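Local coordinates for P-granule scaffold (Caenorhabditis japonica, PDB 5W4A), which probably acts as an RNA-binding scaffold of P granules, the nematode germ granules linked to mRNA repression, at residues T80-G85 with K146-E151; T158-L163 with Y173-I178. All coordinates share one frame; numbering follows the deposited sequence.

Contact 1: residues T80-G85 with K146-E151; sequences TLLALG and KTINSE
Thr147 and Ile148, on the last turn of helix 136-148, pack against Leu82 and Ala83 near the end of helix 71-84, a worked example of two helix ends meeting through apolar groups. The backbones come close, with the CA atoms of Ala83 and Ile148 5.9 Å apart, an approach compatible with the small side chain of Ala83. Thr147 meets that alanine through its methyl group, CG2 lying 4.3 Å from Ala83 CB. Its hydroxyl is turned the other way: with OG1 beside the backbone N (chi1 -65°), it bonds to the carbonyl of Ile143 in its own helix. Ala83 O is likewise satisfied, by the ammonium of Lys156 on helix 153-160. Next, Ile148 sends its longer branch across. CD1 sits 3.9 Å from Leu82 CB and 4.0 Å from Leu82 CD1, while CG1 passes 4.1 Å from Leu82 O, and the two side chains meet at a slant. An alanine here has no CG1-CD1 arm, and the flank of Leu82 at CB and CD1 would probably be left uncovered, with a gap between the two helix ends. Leu82 also reaches Leu89 and Phe92 of helix 89-100, so the apolar patch continues into the domain. Beyond Ile148 the chain turns, and Ser150 OG donates to Lys146 O at 2.8 Å, the donor tilted 24° from the carbonyl plane, tying the turn back to the helix. The hydroxyls of Thr147 and Ser150 thus bond to carbonyls earlier in their own stretch of chain, consistent with a contact that depends on close apolar packing.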
loop_
_atom_site.group_PDB
_atom_site.type_symbol
_atom_site.label_atom_id
_atom_site.label_comp_id
_atom_site.label_asym_id
_atom_site.label_seq_id
_atom_site.Cartn_x
_atom_site.Cartn_y
_atom_site.Cartn_z
ATOM N N THR C 80 12.402 -14.754 2.480
ATOM C CA THR C 80 11.566 -15.262 3.569
ATOM C C THR C 80 12.365 -15.361 4.865
ATOM O O THR C 80 11.872 -14.976 5.923
ATOM C CB THR C 80 10.966 -16.609 3.177
ATOM O OG1 THR C 80 10.390 -16.426 1.870
ATOM C CG2 THR C 80 9.890 -17.054 4.178
ATOM N N LEU C 81 13.611 -15.833 4.793
ATOM C CA LEU C 81 14.444 -15.904 5.991
ATOM C C LEU C 81 14.622 -14.519 6.627
ATOM O O LEU C 81 14.519 -14.357 7.854
ATOM C CB LEU C 81 15.801 -16.507 5.657
ATOM C CG LEU C 81 15.878 -17.965 5.213
ATOM C CD1 LEU C 81 17.338 -18.295 4.918
ATOM C CD2 LEU C 81 15.319 -18.927 6.240
ATOM N N LEU C 82 14.884 -13.495 5.817
ATOM C CA LEU C 82 15.031 -12.153 6.374
ATOM C C LEU C 82 13.754 -11.686 7.053
ATOM O O LEU C 82 13.799 -11.055 8.113
ATOM C CB LEU C 82 15.416 -11.156 5.295
ATOM C CG LEU C 82 16.805 -11.335 4.697
ATOM C CD1 LEU C 82 17.044 -10.275 3.649
ATOM C CD2 LEU C 82 17.860 -11.233 5.813
ATOM N N ALA C 83 12.609 -11.947 6.437
ATOM C CA ALA C 83 11.343 -11.511 7.011
ATOM C C ALA C 83 11.039 -12.256 8.302
ATOM O O ALA C 83 10.325 -11.735 9.158
ATOM C CB ALA C 83 10.219 -11.718 5.997
ATOM N N LEU C 84 11.553 -13.474 8.450
ATOM C CA LEU C 84 11.305 -14.305 9.622
ATOM C C LEU C 84 12.165 -13.935 10.822
ATOM O O LEU C 84 11.923 -14.462 11.911
ATOM C CB LEU C 84 11.534 -15.786 9.283
ATOM C CG LEU C 84 10.450 -16.438 8.417
ATOM C CD1 LEU C 84 10.869 -17.846 7.961
ATOM C CD2 LEU C 84 9.101 -16.495 9.128
ATOM N N GLY C 85 13.187 -13.106 10.645
ATOM C CA GLY C 85 13.857 -12.482 11.774
ATOM C C GLY C 85 15.095 -13.208 12.278
ATOM O O GLY C 85 15.685 -14.042 11.591
ATOM N N LYS C 146 10.500 -2.826 4.663
ATOM C CA LYS C 146 9.755 -2.234 5.765
ATOM C C LYS C 146 9.560 -3.239 6.886
ATOM O O LYS C 146 9.594 -2.868 8.065
ATOM C CB LYS C 146 8.421 -1.697 5.243
ATOM C CG LYS C 146 8.611 -0.490 4.332
ATOM C CD LYS C 146 7.351 -0.066 3.631
ATOM C CE LYS C 146 7.581 1.115 2.624
ATOM N NZ LYS C 146 8.144 2.314 3.334
ATOM N N THR C 147 9.389 -4.517 6.537
ATOM C CA THR C 147 9.271 -5.582 7.528
ATOM C C THR C 147 10.580 -5.777 8.302
ATOM O O THR C 147 10.579 -5.829 9.543
ATOM C CB THR C 147 8.852 -6.864 6.800
ATOM O OG1 THR C 147 7.540 -6.686 6.263
ATOM C CG2 THR C 147 8.813 -8.051 7.777
ATOM N N ILE C 148 11.710 -5.842 7.581
ATOM C CA ILE C 148 13.039 -5.997 8.180
ATOM C C ILE C 148 13.334 -4.850 9.147
ATOM O O ILE C 148 13.920 -5.052 10.227
ATOM C CB ILE C 148 14.105 -6.076 7.064
ATOM C CG1 ILE C 148 13.962 -7.392 6.283
ATOM C CG2 ILE C 148 15.513 -5.913 7.644
ATOM C CD1 ILE C 148 14.666 -7.328 4.922
ATOM N N ASN C 149 12.930 -3.634 8.784
ATOM C CA ASN C 149 13.228 -2.445 9.580
ATOM C C ASN C 149 12.260 -2.245 10.735
ATOM O O ASN C 149 12.471 -1.325 11.542
ATOM C CB ASN C 149 13.227 -1.219 8.675
ATOM C CG ASN C 149 14.530 -1.058 7.913
ATOM O OD1 ASN C 149 15.543 -1.675 8.242
ATOM N ND2 ASN C 149 14.512 -0.212 6.892
ATOM N N SER C 150 11.220 -3.070 10.835
ATOM C CA SER C 150 10.265 -2.970 11.933
ATOM C C SER C 150 10.915 -3.457 13.220
ATOM O O SER C 150 11.666 -4.433 13.228
ATOM C CB SER C 150 9.021 -3.805 11.646
ATOM O OG SER C 150 8.308 -3.255 10.567
ATOM N N GLU C 151 10.625 -2.784 14.321
ATOM C CA GLU C 151 11.274 -3.168 15.569
ATOM C C GLU C 151 10.416 -4.051 16.470
ATOM O O GLU C 151 10.945 -4.965 17.107
ATOM C CB GLU C 151 11.736 -1.919 16.331
ATOM C CG GLU C 151 13.046 -1.321 15.773
ATOM C CD GLU C 151 14.254 -2.257 15.926
ATOM O OE1 GLU C 151 14.232 -3.135 16.824
ATOM O OE2 GLU C 151 15.216 -2.124 15.133
#

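Contact 2: residues T158-L163 with Y173-I178; sequences TELSEL and YVFTKI. With EDO (1,2-ethanediol), chain T; EDO (1,2-ethanediol), chain Q.
Two consecutive helices of this mainly helical domain, 153-160 and 169-179, pack together where Leu160 and Leu163 meet the ring of Phe175; Leu163 belongs to the 3-10 turn that follows the first helix. Leu160 makes the broader contact. Its CD2 lies 3.7 Å from Phe175 CD2 and 4.1 Å from Phe175 CE2, and its other methyl, CD1, touches the root of the aromatic side chain, 3.9 Å from Phe175 CB. Leu163 comes from a different direction: CD1 approaches the rim of the ring near its plane, 4.2 Å from Phe175 CD2. Both leucines run roughly perpendicular to the phenylalanine. In Phe175, CG lies anti to the carbonyl carbon (chi1 -77°), which swings the ring toward the leucines, and the turn about CB-CG (chi2 -61°) presents CD2 to both. Phe18 and Phe19 add edge-to-face partners to the same ring, which therefore lies in an aromatic and aliphatic interior. Thr158 of the helix and Glu162 of the 3-10 turn serve the assembly instead: Glu162 forms a salt bridge with Lys131 of the second subunit, and Thr158 OG1 is hydrogen-bonded to Arg128 of that subunit. On the second helix, Lys177 lays CG over one face of the Tyr173 ring, toward its rim, and makes a cation-pi contact with Tyr46. Near the end of this helix the carbonyl of Ile178 accepts two hydrogen bonds from 1,2-ethanediol molecules, probably left by the crystallisation liquor: one from O2 of the molecule in chain T at 3.0 Å, the other from O1 of the molecule in chain Q, which reaches Ile178 O at 3.2 Å.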
loop_
_atom_site.group_PDB
_atom_site.type_symbol
_atom_site.label_atom_id
_atom_site.label_comp_id
_atom_site.label_asym_id
_atom_site.label_seq_id
_atom_site.Cartn_x
_atom_site.Cartn_y
_atom_site.Cartn_z
ATOM N N THR C 158 1.845 -4.555 10.846
ATOM C CA THR C 158 1.330 -3.477 10.009
ATOM C C THR C 158 2.003 -3.470 8.641
ATOM O O THR C 158 1.329 -3.312 7.608
ATOM C CB THR C 158 1.541 -2.132 10.725
ATOM O OG1 THR C 158 0.815 -2.143 11.963
ATOM C CG2 THR C 158 1.077 -0.973 9.891
ATOM N N GLU C 159 3.316 -3.642 8.610
ATOM C CA GLU C 159 4.030 -3.602 7.331
ATOM C C GLU C 159 3.770 -4.870 6.505
ATOM O O GLU C 159 3.535 -4.788 5.294
ATOM C CB GLU C 159 5.531 -3.387 7.551
ATOM C CG GLU C 159 5.858 -2.041 8.214
ATOM C CD GLU C 159 5.447 -0.800 7.393
ATOM O OE1 GLU C 159 5.084 -0.897 6.209
ATOM O OE2 GLU C 159 5.516 0.315 7.971
ATOM N N LEU C 160 3.772 -6.042 7.141
ATOM C CA LEU C 160 3.441 -7.276 6.416
ATOM C C LEU C 160 2.017 -7.247 5.865
ATOM O O LEU C 160 1.714 -7.887 4.845
ATOM C CB LEU C 160 3.615 -8.473 7.343
ATOM C CG LEU C 160 5.042 -8.891 7.630
ATOM C CD1 LEU C 160 5.136 -9.826 8.823
ATOM C CD2 LEU C 160 5.652 -9.540 6.385
ATOM N N SER C 161 1.106 -6.555 6.546
ATOM C CA SER C 161 -0.267 -6.450 6.075
ATOM C C SER C 161 -0.332 -5.833 4.682
ATOM O O SER C 161 -1.286 -6.095 3.944
ATOM C CB SER C 161 -1.107 -5.610 7.043
ATOM O OG SER C 161 -1.396 -6.319 8.257
ATOM N N GLU C 162 0.683 -5.045 4.301
ATOM C CA GLU C 162 0.698 -4.457 2.963
ATOM C C GLU C 162 0.756 -5.532 1.882
ATOM O O GLU C 162 0.394 -5.258 0.729
ATOM C CB GLU C 162 1.894 -3.493 2.810
ATOM C CG GLU C 162 1.786 -2.231 3.665
ATOM C CD GLU C 162 0.660 -1.328 3.235
ATOM O OE1 GLU C 162 0.462 -1.135 2.003
ATOM O OE2 GLU C 162 -0.082 -0.879 4.133
ATOM N N LEU C 163 1.156 -6.768 2.235
ATOM C CA LEU C 163 1.110 -7.860 1.251
ATOM C C LEU C 163 -0.297 -8.072 0.706
ATOM O O LEU C 163 -0.463 -8.498 -0.441
ATOM C CB LEU C 163 1.639 -9.158 1.882
ATOM C CG LEU C 163 3.123 -9.123 2.156
ATOM C CD1 LEU C 163 3.507 -10.286 3.087
ATOM C CD2 LEU C 163 3.964 -9.174 0.851
ATOM N N TYR C 173 -0.854 -14.152 6.115
ATOM C CA TYR C 173 -1.417 -15.114 7.066
ATOM C C TYR C 173 -0.351 -16.064 7.597
ATOM O O TYR C 173 -0.286 -16.317 8.807
ATOM C CB TYR C 173 -2.559 -15.892 6.406
ATOM C CG TYR C 173 -3.285 -16.778 7.390
ATOM C CD1 TYR C 173 -4.087 -16.204 8.374
ATOM C CD2 TYR C 173 -3.128 -18.141 7.380
ATOM C CE1 TYR C 173 -4.734 -16.966 9.305
ATOM C CE2 TYR C 173 -3.826 -18.947 8.325
ATOM C CZ TYR C 173 -4.605 -18.330 9.273
ATOM O OH TYR C 173 -5.285 -19.035 10.256
ATOM N N VAL C 174 0.478 -16.620 6.708
ATOM C CA VAL C 174 1.552 -17.516 7.143
ATOM C C VAL C 174 2.493 -16.798 8.097
ATOM O O VAL C 174 2.825 -17.322 9.166
ATOM C CB VAL C 174 2.323 -18.081 5.942
ATOM C CG1 VAL C 174 3.505 -18.930 6.404
ATOM C CG2 VAL C 174 1.417 -18.937 5.021
ATOM N N PHE C 175 2.955 -15.593 7.732
ATOM C CA PHE C 175 3.838 -14.847 8.646
ATOM C C PHE C 175 3.161 -14.596 9.988
ATOM O O PHE C 175 3.800 -14.701 11.040
ATOM C CB PHE C 175 4.278 -13.506 8.037
ATOM C CG PHE C 175 5.363 -13.618 6.974
ATOM C CD1 PHE C 175 6.618 -14.149 7.286
ATOM C CD2 PHE C 175 5.153 -13.143 5.666
ATOM C CE1 PHE C 175 7.640 -14.239 6.326
ATOM C CE2 PHE C 175 6.185 -13.217 4.710
ATOM C CZ PHE C 175 7.412 -13.779 5.034
ATOM N N THR C 176 1.881 -14.230 9.977
ATOM C CA THR C 176 1.173 -13.994 11.226
ATOM C C THR C 176 1.183 -15.242 12.098
ATOM O O THR C 176 1.447 -15.162 13.308
ATOM C CB THR C 176 -0.256 -13.540 10.928
ATOM O OG1 THR C 176 -0.225 -12.223 10.346
ATOM C CG2 THR C 176 -1.110 -13.504 12.175
ATOM N N LYS C 177 0.922 -16.406 11.501
ATOM C CA LYS C 177 0.903 -17.661 12.253
ATOM C C LYS C 177 2.285 -17.988 12.812
ATOM O O LYS C 177 2.421 -18.314 14.004
ATOM C CB LYS C 177 0.407 -18.809 11.353
ATOM C CG LYS C 177 -1.079 -18.781 10.984
ATOM C CD LYS C 177 -1.981 -19.213 12.137
ATOM C CE LYS C 177 -1.759 -20.674 12.495
ATOM N NZ LYS C 177 -2.749 -21.165 13.492
ATOM N N ILE C 178 3.335 -17.910 11.969
ATOM C CA ILE C 178 4.662 -18.380 12.373
ATOM C C ILE C 178 5.330 -17.421 13.345
ATOM O O ILE C 178 6.054 -17.855 14.252
ATOM C CB ILE C 178 5.536 -18.616 11.127
ATOM C CG1 ILE C 178 4.936 -19.748 10.297
ATOM C CG2 ILE C 178 6.997 -18.878 11.511
ATOM C CD1 ILE C 178 4.988 -21.108 10.975
HETATM C C1 EDO T . 4.606 -18.551 17.397
HETATM O O1 EDO T . 5.736 -18.556 18.278
HETATM C C2 EDO T . 4.508 -19.843 16.571
HETATM O O2 EDO T . 5.772 -20.272 16.025
HETATM C C1 EDO Q . 9.789 -17.628 14.755
HETATM O O1 EDO Q . 8.837 -17.368 15.802
HETATM C C2 EDO Q . 10.337 -19.049 14.862
HETATM O O2 EDO Q . 9.390 -19.991 14.346
#

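Overall arrangement
Contacts 1 and 2 follow one another along the chain, yet their centres lie only about 11 Å apart and they merge into one packed interior. Two junctions join them. Ala83 CB of contact 1 sits 3.6 Å from Phe175 CZ of contact 2, bringing helix 71-84 to helix 169-179; Thr147 OG1 lies 3.4 Å from Leu160 CD2, where helix 136-148 meets its successor, helix 153-160. Four helices thus meet in one continuous packed region. The second subunit touches contact 2 but neither segment of contact 1, and the ethanediol molecules bound at Ile178 are probably solvent additives rather than markers of a functional site.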